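Local coordinates for protein succinate dehydrogenase subunit B (Mycolicibacterium smegmatis MC2 51, PDB 6LUM) that probably carries electrons released by succinate oxidation through three iron-sulfur clusters toward the membrane-bound part of the succinate dehydrogenase complex, at residues Met25-Ile30 with Trp43-Val48; Arg88-Asn93 with Thr114-Pro119. One frame throughout, in Å; residues are numbered along the deposited sequence.

Interaction 1: Met25-Ile30 with Trp43-Val48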
loop_
_atom_site.group_PDB
_atom_site.type_symbol
_atom_site.label_atom_id
_atom_site.label_comp_id
_atom_site.label_asym_id
_atom_site.label_seq_id
_atom_site.Cartn_x
_atom_site.Cartn_y
_atom_site.Cartn_z
ATOM N N MET J 25 32.455 -41.042 31.605
ATOM C CA MET J 25 31.504 -41.948 30.977
ATOM C C MET J 25 30.069 -41.480 31.209
ATOM O O MET J 25 29.174 -42.263 31.523
ATOM C CB MET J 25 31.713 -43.377 31.473
ATOM C CG MET J 25 33.144 -43.867 31.320
ATOM S SD MET J 25 33.683 -44.039 29.610
ATOM C CE MET J 25 32.408 -45.105 28.955
ATOM N N VAL J 26 29.863 -40.170 31.052
ATOM C CA VAL J 26 28.535 -39.584 31.139
ATOM C C VAL J 26 27.581 -40.278 30.172
ATOM O O VAL J 26 27.966 -40.742 29.096
ATOM C CB VAL J 26 28.634 -38.080 30.845
ATOM C CG1 VAL J 26 27.278 -37.426 30.838
ATOM C CG2 VAL J 26 29.521 -37.417 31.863
ATOM N N THR J 27 26.318 -40.361 30.572
ATOM C CA THR J 27 25.266 -40.950 29.757
ATOM C C THR J 27 24.402 -39.843 29.176
ATOM O O THR J 27 24.053 -38.894 29.881
ATOM C CB THR J 27 24.408 -41.905 30.586
ATOM O OG1 THR J 27 25.165 -43.077 30.902
ATOM C CG2 THR J 27 23.168 -42.306 29.829
ATOM N N LEU J 28 24.075 -39.955 27.895
ATOM C CA LEU J 28 23.154 -39.044 27.232
ATOM C C LEU J 28 21.859 -39.774 26.931
ATOM O O LEU J 28 21.863 -40.980 26.684
ATOM C CB LEU J 28 23.739 -38.496 25.931
ATOM C CG LEU J 28 25.172 -37.978 25.920
ATOM C CD1 LEU J 28 25.583 -37.710 24.500
ATOM C CD2 LEU J 28 25.303 -36.724 26.738
ATOM N N LYS J 29 20.753 -39.044 26.951
ATOM C CA LYS J 29 19.441 -39.592 26.633
ATOM C C LYS J 29 18.852 -38.769 25.503
ATOM O O LYS J 29 18.188 -37.762 25.747
ATOM C CB LYS J 29 18.527 -39.579 27.847
ATOM C CG LYS J 29 18.528 -40.858 28.642
ATOM C CD LYS J 29 17.525 -40.787 29.762
ATOM C CE LYS J 29 16.127 -40.627 29.219
ATOM N NZ LYS J 29 15.130 -40.540 30.318
ATOM N N ILE J 30 19.077 -39.181 24.290
ATOM C CA ILE J 30 18.577 -38.439 23.146
ATOM C C ILE J 30 17.128 -38.836 22.947
ATOM O O ILE J 30 16.722 -39.932 23.332
ATOM C CB ILE J 30 19.415 -38.728 21.891
ATOM C CG1 ILE J 30 20.900 -38.605 22.190
ATOM C CG2 ILE J 30 19.094 -37.729 20.818
ATOM C CD1 ILE J 30 21.316 -37.251 22.563
ATOM N N TRP J 43 13.083 -42.538 23.400
ATOM C CA TRP J 43 14.361 -42.195 23.989
ATOM C C TRP J 43 15.399 -43.263 23.688
ATOM O O TRP J 43 15.081 -44.444 23.533
ATOM C CB TRP J 43 14.215 -42.013 25.494
ATOM C CG TRP J 43 13.339 -40.875 25.815
ATOM C CD1 TRP J 43 11.984 -40.876 25.849
ATOM C CD2 TRP J 43 13.749 -39.547 26.124
ATOM N NE1 TRP J 43 11.519 -39.628 26.170
ATOM C CE2 TRP J 43 12.589 -38.793 26.343
ATOM C CE3 TRP J 43 14.987 -38.921 26.239
ATOM C CZ2 TRP J 43 12.631 -37.452 26.671
ATOM C CZ3 TRP J 43 15.025 -37.597 26.557
ATOM C CH2 TRP J 43 13.860 -36.874 26.774
ATOM N N GLN J 44 16.652 -42.832 23.590
ATOM C CA GLN J 44 17.768 -43.744 23.387
ATOM C C GLN J 44 18.939 -43.262 24.217
ATOM O O GLN J 44 19.277 -42.078 24.186
ATOM C CB GLN J 44 18.161 -43.834 21.912
ATOM C CG GLN J 44 19.249 -44.848 21.643
ATOM C CD GLN J 44 18.972 -45.670 20.418
ATOM O OE1 GLN J 44 17.903 -45.568 19.822
ATOM N NE2 GLN J 44 19.929 -46.500 20.033
ATOM N N SER J 45 19.556 -44.173 24.951
ATOM C CA SER J 45 20.605 -43.825 25.896
ATOM C C SER J 45 21.954 -44.276 25.368
ATOM O O SER J 45 22.119 -45.440 24.994
ATOM C CB SER J 45 20.339 -44.448 27.261
ATOM O OG SER J 45 21.408 -44.197 28.149
ATOM N N PHE J 46 22.911 -43.352 25.362
ATOM C CA PHE J 46 24.278 -43.592 24.929
ATOM C C PHE J 46 25.232 -43.335 26.082
ATOM O O PHE J 46 24.939 -42.547 26.979
ATOM C CB PHE J 46 24.659 -42.687 23.772
ATOM C CG PHE J 46 23.777 -42.824 22.579
ATOM C CD1 PHE J 46 22.736 -41.949 22.371
ATOM C CD2 PHE J 46 23.998 -43.816 21.652
ATOM C CE1 PHE J 46 21.933 -42.068 21.270
ATOM C CE2 PHE J 46 23.196 -43.933 20.553
ATOM C CZ PHE J 46 22.164 -43.058 20.363
ATOM N N ARG J 47 26.390 -43.977 26.044
ATOM C CA ARG J 47 27.417 -43.780 27.056
ATOM C C ARG J 47 28.690 -43.296 26.388
ATOM O O ARG J 47 29.298 -44.028 25.604
ATOM C CB ARG J 47 27.683 -45.063 27.836
ATOM C CG ARG J 47 28.883 -44.968 28.749
ATOM C CD ARG J 47 28.971 -46.176 29.645
ATOM N NE ARG J 47 27.691 -46.436 30.290
ATOM C CZ ARG J 47 27.320 -45.897 31.444
ATOM N NH1 ARG J 47 26.135 -46.183 31.963
ATOM N NH2 ARG J 47 28.139 -45.076 32.083
ATOM N N VAL J 48 29.098 -42.074 26.707
ATOM C CA VAL J 48 30.232 -41.435 26.051
ATOM C C VAL J 48 31.190 -40.904 27.107
ATOM O O VAL J 48 30.757 -40.577 28.218
ATOM C CB VAL J 48 29.760 -40.309 25.125
ATOM C CG1 VAL J 48 28.845 -40.855 24.077
ATOM C CG2 VAL J 48 29.048 -39.258 25.921
#
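Leu28 and Phe46 exchange backbone hydrogen bonds in both directions, as do Ile30 and Gln44, the ladder of an antiparallel pair, here the two consecutive strands of a beta hairpin. Strand 42-47 of this hairpin is an outermost strand, within this chain, of the sheet in the 2Fe-2S ferredoxin-type domain, a beta-grasp fold. Leu28 N reaches Phe46 O at 2.9 Å, and Val48 N donates to Val26 O at 3.0 Å, almost straight at 167°. Thr27-Arg47 and Lys29-Ser45 are the intervening non-hydrogen-bonded pairs, where CA-H groups such as that of Ser45 lean on opposing carbonyls.

The side chains illustrate how a sheet sorts polar from apolar residues. On the face carrying Thr27, Lys29, Ser45 and Arg47, the Arg47 chain bends at chi3 (-49°), placing NE, and the guanidinium beyond it lies with one face over Thr27 OG1, which is 3.4 Å from NH1 at an angle too poor for a hydrogen bond. Met25 folds its chain across Arg47 at about a right angle and sets CE 3.5 Å from Arg47 CG. Near the other end, Lys29 holds NZ 4.7 Å from the centroid of the six-membered ring of Trp43, over the face, a cation-pi contact.

The opposite face is the apolar one, apart from Gln44, whose amide turns from strand 27-30. Leu28 CD1 approaches Val48 CG2, and helix 56-67 packs here, with Val63 touching both Leu28 and Val48, and Leu60 touching Ile30. The Phe46 ring also belongs to this side: Ile30 crosses it at about a right angle, bringing CG1 to the ring edge, 3.7 Å from Phe46 CE1.

Interaction 2: Arg88-Asn93 with Thr114-Pro119; sequences RINGVN and TITIEP
Arg88, the residue most buried by this contact, meets Glu118 and Pro119 with backbone and side chain alike. It forms an antiparallel hydrogen-bonded pair with Glu118, Arg88 N lying 2.8 Å from Glu118 O, and so joins the short strand 88-89 to strand 114-118 in the sheet of the 2Fe-2S domain. Its guanidinium then grips Pro119 O side-on: NE donates at 2.8 Å and NH2 at 3.0 Å to that same oxygen, which lies in the guanidinium plane.

Glu118 answers from above that plane. Its CG sits between the backbone N and the carbonyl carbon (chi1 52°), the chain runs extended beyond it, and the carboxylate stacks on the guanidinium with the two planes only 15° apart. The salt bridge, NH1 to OE2 at 3.7 Å, is long and rests on charge alone, for no N-H points at the oxygen. An alanine in place of Arg88 would probably leave Pro119 O without its two side-chain donors and the Glu118 carboxylate without the charge stacked against it.

At the turn that follows, Asn90 takes left-handed backbone angles; its N donates to Thr116 O, while its amide crosses Thr116 at about a right angle, ND2 lying 3.7 Å from CB. Ile89, on the other face, sets CG2 beside Ile115 CG2.

Arg17 of succinate dehydrogenase subunit C brings a like charge close to Arg88 and makes a long, weak ion pair with Glu118. The chemistry implies a division of labour: directional bonds to Pro119 O fix the guanidinium, whereas the stacked carboxylate probably helps offset like charges at the subunit boundary.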
loop_
_atom_site.group_PDB
_atom_site.type_symbol
_atom_site.label_atom_id
_atom_site.label_comp_id
_atom_site.label_asym_id
_atom_site.label_seq_id
_atom_site.Cartn_x
_atom_site.Cartn_y
_atom_site.Cartn_z
ATOM N N ARG J 88 16.914 -28.468 23.890
ATOM C CA ARG J 88 16.414 -28.582 25.251
ATOM C C ARG J 88 17.284 -29.586 25.976
ATOM O O ARG J 88 17.216 -30.783 25.698
ATOM C CB ARG J 88 14.964 -29.041 25.266
ATOM C CG ARG J 88 13.968 -27.976 25.506
ATOM C CD ARG J 88 12.659 -28.604 25.800
ATOM N NE ARG J 88 12.181 -29.384 24.671
ATOM C CZ ARG J 88 11.137 -30.194 24.725
ATOM N NH1 ARG J 88 10.475 -30.325 25.859
ATOM N NH2 ARG J 88 10.753 -30.869 23.656
ATOM N N ILE J 89 18.091 -29.103 26.905
ATOM C CA ILE J 89 19.042 -29.919 27.635
ATOM C C ILE J 89 18.683 -29.821 29.101
ATOM O O ILE J 89 18.923 -28.787 29.732
ATOM C CB ILE J 89 20.479 -29.462 27.397
ATOM C CG1 ILE J 89 20.798 -29.527 25.910
ATOM C CG2 ILE J 89 21.431 -30.305 28.195
ATOM C CD1 ILE J 89 21.723 -28.465 25.450
ATOM N N ASN J 90 18.112 -30.895 29.647
ATOM C CA ASN J 90 17.691 -30.951 31.044
ATOM C C ASN J 90 16.581 -29.943 31.320
ATOM O O ASN J 90 16.592 -29.234 32.324
ATOM C CB ASN J 90 18.871 -30.730 31.986
ATOM C CG ASN J 90 19.697 -31.966 32.181
ATOM O OD1 ASN J 90 20.905 -31.895 32.364
ATOM N ND2 ASN J 90 19.048 -33.113 32.151
ATOM N N GLY J 91 15.618 -29.888 30.427
ATOM C CA GLY J 91 14.511 -28.958 30.566
ATOM C C GLY J 91 14.621 -27.629 29.869
ATOM O O GLY J 91 13.716 -27.248 29.136
ATOM N N VAL J 92 15.722 -26.926 30.057
ATOM C CA VAL J 92 15.903 -25.573 29.548
ATOM C C VAL J 92 16.534 -25.592 28.165
ATOM O O VAL J 92 17.259 -26.515 27.811
ATOM C CB VAL J 92 16.765 -24.758 30.524
ATOM C CG1 VAL J 92 16.054 -24.572 31.804
ATOM C CG2 VAL J 92 18.041 -25.487 30.787
ATOM N N ASN J 93 16.275 -24.541 27.388
ATOM C CA ASN J 93 16.926 -24.320 26.103
ATOM C C ASN J 93 18.357 -23.842 26.310
ATOM O O ASN J 93 18.610 -22.999 27.169
ATOM C CB ASN J 93 16.159 -23.275 25.309
ATOM C CG ASN J 93 14.876 -23.790 24.774
ATOM O OD1 ASN J 93 14.432 -24.854 25.139
ATOM N ND2 ASN J 93 14.262 -23.035 23.903
ATOM N N THR J 114 23.507 -38.407 34.096
ATOM C CA THR J 114 22.708 -38.549 32.890
ATOM C C THR J 114 22.289 -37.167 32.421
ATOM O O THR J 114 21.937 -36.315 33.239
ATOM C CB THR J 114 21.479 -39.426 33.141
ATOM O OG1 THR J 114 21.904 -40.727 33.558
ATOM C CG2 THR J 114 20.630 -39.556 31.890
ATOM N N ILE J 115 22.346 -36.945 31.114
ATOM C CA ILE J 115 21.960 -35.686 30.498
ATOM C C ILE J 115 20.849 -35.971 29.509
ATOM O O ILE J 115 20.865 -36.997 28.825
ATOM C CB ILE J 115 23.161 -35.008 29.815
ATOM C CG1 ILE J 115 24.207 -34.681 30.868
ATOM C CG2 ILE J 115 22.743 -33.755 29.099
ATOM C CD1 ILE J 115 25.304 -33.823 30.383
ATOM N N THR J 116 19.871 -35.081 29.452
ATOM C CA THR J 116 18.657 -35.298 28.684
ATOM C C THR J 116 18.585 -34.252 27.589
ATOM O O THR J 116 18.490 -33.060 27.881
ATOM C CB THR J 116 17.436 -35.214 29.592
ATOM O OG1 THR J 116 17.527 -36.219 30.605
ATOM C CG2 THR J 116 16.182 -35.421 28.807
ATOM N N ILE J 117 18.620 -34.694 26.339
ATOM C CA ILE J 117 18.675 -33.808 25.186
ATOM C C ILE J 117 17.458 -34.077 24.324
ATOM O O ILE J 117 17.058 -35.231 24.159
ATOM C CB ILE J 117 19.976 -34.018 24.389
ATOM C CG1 ILE J 117 21.155 -34.056 25.341
ATOM C CG2 ILE J 117 20.196 -32.898 23.424
ATOM C CD1 ILE J 117 22.361 -34.650 24.759
ATOM N N GLU J 118 16.857 -33.022 23.792
ATOM C CA GLU J 118 15.682 -33.174 22.946
ATOM C C GLU J 118 15.433 -31.865 22.222
ATOM O O GLU J 118 15.910 -30.821 22.658
ATOM C CB GLU J 118 14.467 -33.597 23.776
ATOM C CG GLU J 118 14.219 -32.719 24.950
ATOM C CD GLU J 118 13.186 -33.285 25.871
ATOM O OE1 GLU J 118 12.585 -34.315 25.518
ATOM O OE2 GLU J 118 13.011 -32.732 26.974
ATOM N N PRO J 119 14.718 -31.888 21.104
ATOM C CA PRO J 119 14.543 -30.668 20.320
ATOM C C PRO J 119 13.807 -29.588 21.091
ATOM O O PRO J 119 13.170 -29.835 22.111
ATOM C CB PRO J 119 13.723 -31.138 19.117
ATOM C CG PRO J 119 13.148 -32.404 19.517
ATOM C CD PRO J 119 14.130 -33.040 20.415
#

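Overall arrangement
Followed from the N terminus, interaction 1 comes first, closing the hairpin loop between strands 27-32 and 42-47. The chain then forms helix 56-67 and the region holding Cys77 and Cys82 of the 2Fe-2S cluster before interaction 2 opens; the loop that interaction 2 closes carries Cys97, a third cysteine of that pocket. The two contacts are thus in series, neither nesting nor crossing. They meet in one mixed sheet, because strand 114-118 returns to lie parallel to strand 27-32, with probable backbone bonds linking Thr27 O and Lys29 N with Ile115. Trp43 of interaction 1 also packs against Thr116 and Glu118 of interaction 2.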